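Local coordinates for protein processed glycerol phosphate lipoteichoic acid synthase 2 (Bacillus subtilis, PDB 2W8D) that holds a magnesium ion in an alpha/beta domain of the sulfatase family, a member of the alkaline phosphatase clan, at residues Ala29-Ile35 against Leu247-Ile252; Tyr124-His130 against Pro188-Ile194. All coordinates share one frame; numbering follows the deposited sequence.

Contact 1 (Ala29-Ile35 against Leu247-Ile252); sequences AEGKNVI and LYDKSI
Asn33 meets the turn that leads into strand 251-257 with both its backbone and its amide. From the strand, Asn33 CB comes 3.3 Å from Ser251 OG. Next, CG lies beside the backbone N (chi1 -57°), which keeps the amide close to Lys250 O and Ser251 OG. At the tip, Asn33 ND2 gives Ser251 OG a weak hydrogen bond of 3.4 Å, bent to 147° at the hydrogen, and it also bonds Gln187 OE1. The other branch, OD1, accepts from the backbone N of Phe189, so the amide links its strand to Ser251 and to the run Gln187-Phe189. Ser251 OG gives its own proton to Leu247 O at 2.6 Å, tying the type I turn Tyr248-Ser251 to the residue before it.

The backbone fixes the register. Asn33 N donates to Lys250 O at 3.0 Å, Ile252 N to Asn33 O at 2.7 Å, and Ile35 N to Ile252 O at 2.8 Å, the straightest of the three at 166°. Lys32 runs across the same turn: its CG sits 3.2 Å from Lys250 O, CE passes Asp249 O, and NZ reaches Ala297 O. On the sheet face of Val34, Ile252 extends CD1 to 3.5 Å from Ala29 CB, while Ile294, Ala296 and Leu321 also touch its side chain. The bridges Asn33-Ser251 and Val34-Ile252, both parallel, make this the start of two adjacent strands in the central sheet of an alkaline phosphatase-type alpha/beta fold.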
loop_
_atom_site.group_PDB
_atom_site.type_symbol
_atom_site.label_atom_id
_atom_site.label_comp_id
_atom_site.label_asym_id
_atom_site.label_seq_id
_atom_site.Cartn_x
_atom_site.Cartn_y
_atom_site.Cartn_z
ATOM N N ALA A 29 -19.318 2.335 -5.791
ATOM C CA ALA A 29 -18.361 2.824 -6.772
ATOM C C ALA A 29 -18.251 1.829 -7.928
ATOM O O ALA A 29 -17.269 1.809 -8.689
ATOM C CB ALA A 29 -17.009 3.054 -6.123
ATOM N N GLU A 30 -19.277 1.002 -8.052
ATOM C CA GLU A 30 -19.371 0.082 -9.154
ATOM C C GLU A 30 -19.212 0.764 -10.506
ATOM O O GLU A 30 -19.861 1.769 -10.784
ATOM C CB GLU A 30 -20.711 -0.608 -9.108
ATOM C CG GLU A 30 -20.790 -1.819 -10.006
ATOM C CD GLU A 30 -22.126 -2.474 -9.921
ATOM O OE1 GLU A 30 -22.986 -1.984 -9.144
ATOM O OE2 GLU A 30 -22.320 -3.481 -10.628
ATOM N N GLY A 31 -18.337 0.183 -11.334
ATOM C CA GLY A 31 -18.099 0.629 -12.712
ATOM C C GLY A 31 -16.882 1.525 -12.888
ATOM O O GLY A 31 -16.421 1.750 -14.024
ATOM N N LYS A 32 -16.375 2.048 -11.772
ATOM C CA LYS A 32 -15.286 3.013 -11.804
ATOM C C LYS A 32 -13.893 2.445 -12.060
ATOM O O LYS A 32 -13.589 1.280 -11.751
ATOM C CB LYS A 32 -15.296 3.899 -10.544
ATOM C CG LYS A 32 -16.101 5.214 -10.822
ATOM C CD LYS A 32 -16.942 5.647 -9.689
ATOM C CE LYS A 32 -18.156 6.404 -10.212
ATOM N NZ LYS A 32 -18.946 6.861 -9.037
ATOM N N ASN A 33 -13.052 3.284 -12.647
ATOM C CA ASN A 33 -11.662 2.988 -12.755
ATOM C C ASN A 33 -11.038 2.931 -11.342
ATOM O O ASN A 33 -11.609 3.450 -10.366
ATOM C CB ASN A 33 -10.990 4.073 -13.569
ATOM C CG ASN A 33 -11.602 4.232 -14.932
ATOM O OD1 ASN A 33 -11.629 3.294 -15.714
ATOM N ND2 ASN A 33 -12.095 5.426 -15.234
ATOM N N VAL A 34 -9.880 2.278 -11.248
ATOM C CA VAL A 34 -9.100 2.294 -10.046
ATOM C C VAL A 34 -7.734 2.831 -10.459
ATOM O O VAL A 34 -7.178 2.412 -11.480
ATOM C CB VAL A 34 -8.935 0.850 -9.439
ATOM C CG1 VAL A 34 -7.992 0.853 -8.187
ATOM C CG2 VAL A 34 -10.294 0.208 -9.142
ATOM N N ILE A 35 -7.203 3.757 -9.655
ATOM C CA ILE A 35 -5.859 4.287 -9.832
ATOM C C ILE A 35 -5.141 4.136 -8.469
ATOM O O ILE A 35 -5.480 4.809 -7.498
ATOM C CB ILE A 35 -5.911 5.788 -10.265
ATOM C CG1 ILE A 35 -6.566 5.969 -11.649
ATOM C CG2 ILE A 35 -4.522 6.417 -10.235
ATOM C CD1 ILE A 35 -6.911 7.428 -12.019
ATOM N N LEU A 247 -11.046 12.037 -15.674
ATOM C CA LEU A 247 -10.903 10.718 -15.046
ATOM C C LEU A 247 -11.122 10.730 -13.527
ATOM O O LEU A 247 -11.330 9.676 -12.924
ATOM C CB LEU A 247 -9.575 10.063 -15.432
ATOM C CG LEU A 247 -9.369 9.744 -16.928
ATOM C CD1 LEU A 247 -7.976 9.235 -17.233
ATOM C CD2 LEU A 247 -10.394 8.761 -17.427
ATOM N N TYR A 248 -11.100 11.920 -12.925
ATOM C CA TYR A 248 -11.218 12.067 -11.461
ATOM C C TYR A 248 -12.581 11.626 -10.939
ATOM O O TYR A 248 -12.666 10.916 -9.935
ATOM C CB TYR A 248 -10.955 13.506 -11.046
ATOM C CG TYR A 248 -10.911 13.743 -9.555
ATOM C CD1 TYR A 248 -9.778 13.428 -8.818
ATOM C CD2 TYR A 248 -11.989 14.334 -8.883
ATOM C CE1 TYR A 248 -9.714 13.663 -7.437
ATOM C CE2 TYR A 248 -11.938 14.582 -7.489
ATOM C CZ TYR A 248 -10.798 14.250 -6.791
ATOM O OH TYR A 248 -10.711 14.463 -5.436
ATOM N N ASP A 249 -13.637 12.033 -11.640
ATOM C CA ASP A 249 -15.013 11.648 -11.333
ATOM C C ASP A 249 -15.332 10.213 -11.793
ATOM O O ASP A 249 -16.339 9.616 -11.410
ATOM C CB ASP A 249 -15.996 12.649 -11.988
ATOM C CG ASP A 249 -15.848 14.066 -11.443
ATOM O OD1 ASP A 249 -15.783 14.249 -10.205
ATOM O OD2 ASP A 249 -15.824 15.015 -12.257
ATOM N N LYS A 250 -14.468 9.653 -12.619
ATOM C CA LYS A 250 -14.715 8.313 -13.119
ATOM C C LYS A 250 -13.904 7.288 -12.374
ATOM O O LYS A 250 -13.756 6.157 -12.864
ATOM C CB LYS A 250 -14.400 8.235 -14.616
ATOM C CG LYS A 250 -15.388 9.003 -15.503
ATOM C CD LYS A 250 -14.775 9.333 -16.855
ATOM C CE LYS A 250 -15.523 10.487 -17.520
ATOM N NZ LYS A 250 -15.008 10.835 -18.885
ATOM N N SER A 251 -13.365 7.654 -11.212
ATOM C CA SER A 251 -12.348 6.802 -10.618
ATOM C C SER A 251 -12.338 6.659 -9.104
ATOM O O SER A 251 -12.891 7.482 -8.363
ATOM C CB SER A 251 -10.955 7.221 -11.097
ATOM O OG SER A 251 -10.858 7.143 -12.510
ATOM N N ILE A 252 -11.705 5.580 -8.662
ATOM C CA ILE A 252 -11.360 5.423 -7.278
ATOM C C ILE A 252 -9.849 5.571 -7.241
ATOM O O ILE A 252 -9.104 4.750 -7.809
ATOM C CB ILE A 252 -11.733 4.027 -6.757
ATOM C CG1 ILE A 252 -13.227 3.772 -6.891
ATOM C CG2 ILE A 252 -11.293 3.837 -5.294
ATOM C CD1 ILE A 252 -13.565 2.320 -6.566
#

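Contact 2 (Tyr124-His130 against Pro188-Ile194)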
loop_
_atom_site.group_PDB
_atom_site.type_symbol
_atom_site.label_atom_id
_atom_site.label_comp_id
_atom_site.label_asym_id
_atom_site.label_seq_id
_atom_site.Cartn_x
_atom_site.Cartn_y
_atom_site.Cartn_z
ATOM N N TYR A 124 -11.966 -5.008 -16.968
ATOM C CA TYR A 124 -10.916 -4.042 -16.611
ATOM C C TYR A 124 -9.627 -4.322 -17.376
ATOM O O TYR A 124 -9.139 -5.456 -17.423
ATOM C CB TYR A 124 -10.649 -3.998 -15.081
ATOM C CG TYR A 124 -11.710 -3.218 -14.273
ATOM C CD1 TYR A 124 -11.399 -2.014 -13.633
ATOM C CD2 TYR A 124 -13.013 -3.704 -14.141
ATOM C CE1 TYR A 124 -12.376 -1.329 -12.904
ATOM C CE2 TYR A 124 -13.985 -3.021 -13.422
ATOM C CZ TYR A 124 -13.673 -1.834 -12.821
ATOM O OH TYR A 124 -14.650 -1.185 -12.091
ATOM N N THR A 125 -9.068 -3.286 -17.979
ATOM C CA THR A 125 -7.723 -3.392 -18.482
ATOM C C THR A 125 -6.805 -2.964 -17.329
ATOM O O THR A 125 -7.111 -2.017 -16.624
ATOM C CB THR A 125 -7.537 -2.529 -19.738
ATOM O OG1 THR A 125 -8.435 -2.977 -20.783
ATOM C CG2 THR A 125 -6.120 -2.657 -20.240
ATOM N N SER A 126 -5.719 -3.679 -17.090
ATOM C CA SER A 126 -4.807 -3.314 -16.015
ATOM C C SER A 126 -3.431 -2.920 -16.555
ATOM O O SER A 126 -2.945 -3.518 -17.534
ATOM C CB SER A 126 -4.714 -4.416 -14.932
ATOM O OG SER A 126 -4.480 -5.717 -15.476
ATOM N N ALA A 127 -2.832 -1.897 -15.937
ATOM C CA ALA A 127 -1.485 -1.420 -16.302
ATOM C C ALA A 127 -0.715 -0.873 -15.091
ATOM O O ALA A 127 -1.303 -0.224 -14.230
ATOM C CB ALA A 127 -1.577 -0.336 -17.388
ATOM N N THR A 128 0.602 -1.110 -15.039
ATOM C CA THR A 128 1.451 -0.445 -14.059
ATOM C C THR A 128 2.255 0.645 -14.740
ATOM O O THR A 128 2.670 0.461 -15.884
ATOM C CB THR A 128 2.420 -1.440 -13.427
ATOM O OG1 THR A 128 1.665 -2.449 -12.743
ATOM C CG2 THR A 128 3.379 -0.734 -12.466
ATOM N N PHE A 129 2.474 1.769 -14.039
ATOM C CA PHE A 129 3.361 2.831 -14.504
ATOM C C PHE A 129 4.522 2.951 -13.550
ATOM O O PHE A 129 4.337 2.945 -12.340
ATOM C CB PHE A 129 2.614 4.160 -14.567
ATOM C CG PHE A 129 1.462 4.148 -15.521
ATOM C CD1 PHE A 129 1.595 4.687 -16.802
ATOM C CD2 PHE A 129 0.254 3.549 -15.165
ATOM C CE1 PHE A 129 0.541 4.648 -17.689
ATOM C CE2 PHE A 129 -0.816 3.510 -16.062
ATOM C CZ PHE A 129 -0.669 4.057 -17.321
ATOM N N HIS A 130 5.726 3.082 -14.064
ATOM C CA HIS A 130 6.884 3.190 -13.198
ATOM C C HIS A 130 8.070 3.651 -14.016
ATOM O O HIS A 130 8.297 3.167 -15.124
ATOM C CB HIS A 130 7.163 1.835 -12.588
ATOM C CG HIS A 130 8.268 1.833 -11.590
ATOM N ND1 HIS A 130 8.249 2.621 -10.457
ATOM C CD2 HIS A 130 9.420 1.134 -11.548
ATOM C CE1 HIS A 130 9.351 2.407 -9.764
ATOM N NE2 HIS A 130 10.073 1.505 -10.401
ATOM N N PRO A 188 -13.360 0.251 -18.402
ATOM C CA PRO A 188 -12.710 0.635 -17.144
ATOM C C PRO A 188 -11.292 0.118 -17.034
ATOM O O PRO A 188 -10.968 -0.923 -17.591
ATOM C CB PRO A 188 -13.576 -0.033 -16.086
ATOM C CG PRO A 188 -14.176 -1.223 -16.769
ATOM C CD PRO A 188 -14.170 -0.976 -18.254
ATOM N N PHE A 189 -10.444 0.839 -16.304
ATOM C CA PHE A 189 -9.066 0.401 -16.124
ATOM C C PHE A 189 -8.659 0.353 -14.671
ATOM O O PHE A 189 -9.172 1.109 -13.847
ATOM C CB PHE A 189 -8.098 1.265 -16.935
ATOM C CG PHE A 189 -8.109 2.718 -16.554
ATOM C CD1 PHE A 189 -7.630 3.138 -15.319
ATOM C CD2 PHE A 189 -8.588 3.668 -17.426
ATOM C CE1 PHE A 189 -7.661 4.509 -14.969
ATOM C CE2 PHE A 189 -8.605 5.013 -17.090
ATOM C CZ PHE A 189 -8.148 5.430 -15.875
ATOM N N TYR A 190 -7.707 -0.531 -14.364
ATOM C CA TYR A 190 -7.142 -0.673 -13.033
ATOM C C TYR A 190 -5.630 -0.467 -13.162
ATOM O O TYR A 190 -4.969 -1.226 -13.873
ATOM C CB TYR A 190 -7.447 -2.085 -12.540
ATOM C CG TYR A 190 -6.761 -2.517 -11.243
ATOM C CD1 TYR A 190 -5.408 -2.891 -11.213
ATOM C CD2 TYR A 190 -7.507 -2.621 -10.076
ATOM C CE1 TYR A 190 -4.827 -3.318 -10.017
ATOM C CE2 TYR A 190 -6.963 -3.046 -8.916
ATOM C CZ TYR A 190 -5.636 -3.371 -8.871
ATOM O OH TYR A 190 -5.185 -3.785 -7.666
ATOM N N THR A 191 -5.092 0.540 -12.483
ATOM C CA THR A 191 -3.737 1.035 -12.752
ATOM C C THR A 191 -2.953 1.312 -11.490
ATOM O O THR A 191 -3.545 1.650 -10.457
ATOM C CB THR A 191 -3.742 2.345 -13.565
ATOM O OG1 THR A 191 -4.616 3.294 -12.946
ATOM C CG2 THR A 191 -4.219 2.079 -14.947
ATOM N N LYS A 192 -1.628 1.152 -11.585
ATOM C CA LYS A 192 -0.721 1.351 -10.466
ATOM C C LYS A 192 0.364 2.328 -10.850
ATOM O O LYS A 192 1.067 2.104 -11.845
ATOM C CB LYS A 192 -0.047 0.033 -10.044
ATOM C CG LYS A 192 -0.967 -1.023 -9.404
ATOM C CD LYS A 192 -0.578 -2.467 -9.871
ATOM C CE LYS A 192 0.882 -2.761 -9.630
ATOM N NZ LYS A 192 1.225 -2.512 -8.181
ATOM N N PHE A 193 0.509 3.392 -10.052
ATOM C CA PHE A 193 1.605 4.332 -10.217
ATOM C C PHE A 193 2.634 4.199 -9.091
ATOM O O PHE A 193 2.336 4.470 -7.913
ATOM C CB PHE A 193 1.052 5.756 -10.271
ATOM C CG PHE A 193 0.313 6.071 -11.548
ATOM C CD1 PHE A 193 0.923 6.801 -12.543
ATOM C CD2 PHE A 193 -0.990 5.627 -11.747
ATOM C CE1 PHE A 193 0.239 7.086 -13.733
ATOM C CE2 PHE A 193 -1.669 5.914 -12.889
ATOM C CZ PHE A 193 -1.066 6.653 -13.904
ATOM N N ILE A 194 3.836 3.745 -9.433
ATOM C CA ILE A 194 4.866 3.537 -8.413
ATOM C C ILE A 194 5.865 4.691 -8.449
ATOM O O ILE A 194 6.683 4.783 -9.374
ATOM C CB ILE A 194 5.610 2.177 -8.574
ATOM C CG1 ILE A 194 4.642 1.028 -8.935
ATOM C CG2 ILE A 194 6.521 1.886 -7.295
ATOM C CD1 ILE A 194 3.599 0.672 -7.871
#
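Tyr124 and Pro188 open a parallel strand pair of the central sheet, 125-130 beside 189-194, in the alpha/beta fold of the sulfatase family. Their side chains cross at about a right angle: Pro188, which follows a cis peptide bond, sets CB over the centre of the Tyr124 ring, 3.7 Å from its centroid, a CH-pi contact. Farther along, Phe129 and Phe193, bridge partners on one sheet face, both hold CG beside the backbone N (chi1 -62° and -72°) and lie side by side, pointing the same way. The rings form an offset stack, planes at 4° and centroids 4.4 Å apart, with Phe129 CD2 3.6 Å from Phe193 CZ. Thr191 CG2 meets the edge of the Phe129 ring, and Phe152 stacks with that ring from outside the pair.

On the opposite sheet face, Lys192 bends at chi2 and chi3, bringing CE to 3.2 Å from Thr128 OG1, a buried hydroxyl with no polar partner in the model. A further bend at chi4 sets the direction of NZ, which forms salt bridges with Glu88 and Glu92. Regular bonds link the backbones, among them Phe129 N to Lys192 O at 2.6 Å, nearly straight. At the far end His130 swings CG away from its backbone N, and its ND1, with the acceptor in the ring plane, donates to Ile194 O at 2.9 Å, though ND1 stands well out of that carbonyl's plane.

Overall arrangement
The two contacts are neighbours in one mixed sheet, their centres about 12 Å apart. Across it the strands run 125-130, 189-194, 33-39, 251-257, all parallel, whereas along the chain the order is 29-35, 124-130, 188-194, 247-252: contact 1 brackets contact 2 in sequence. Thr191 OG1 bonds Val34 O within the seam of 33-39 and 189-194; separately, Tyr124 OH meets Lys32 O at 2.7 Å, tying together the lead-ins to strands 125-130 and 33-39. Three of the magnesium ligands, Glu40, Asp258 and His259, thus follow the C-terminal ends of two of the parallel strands, with phosphorylated Thr84 completing the site, and the side chain of Ile194 lies about 7 Å from the ion.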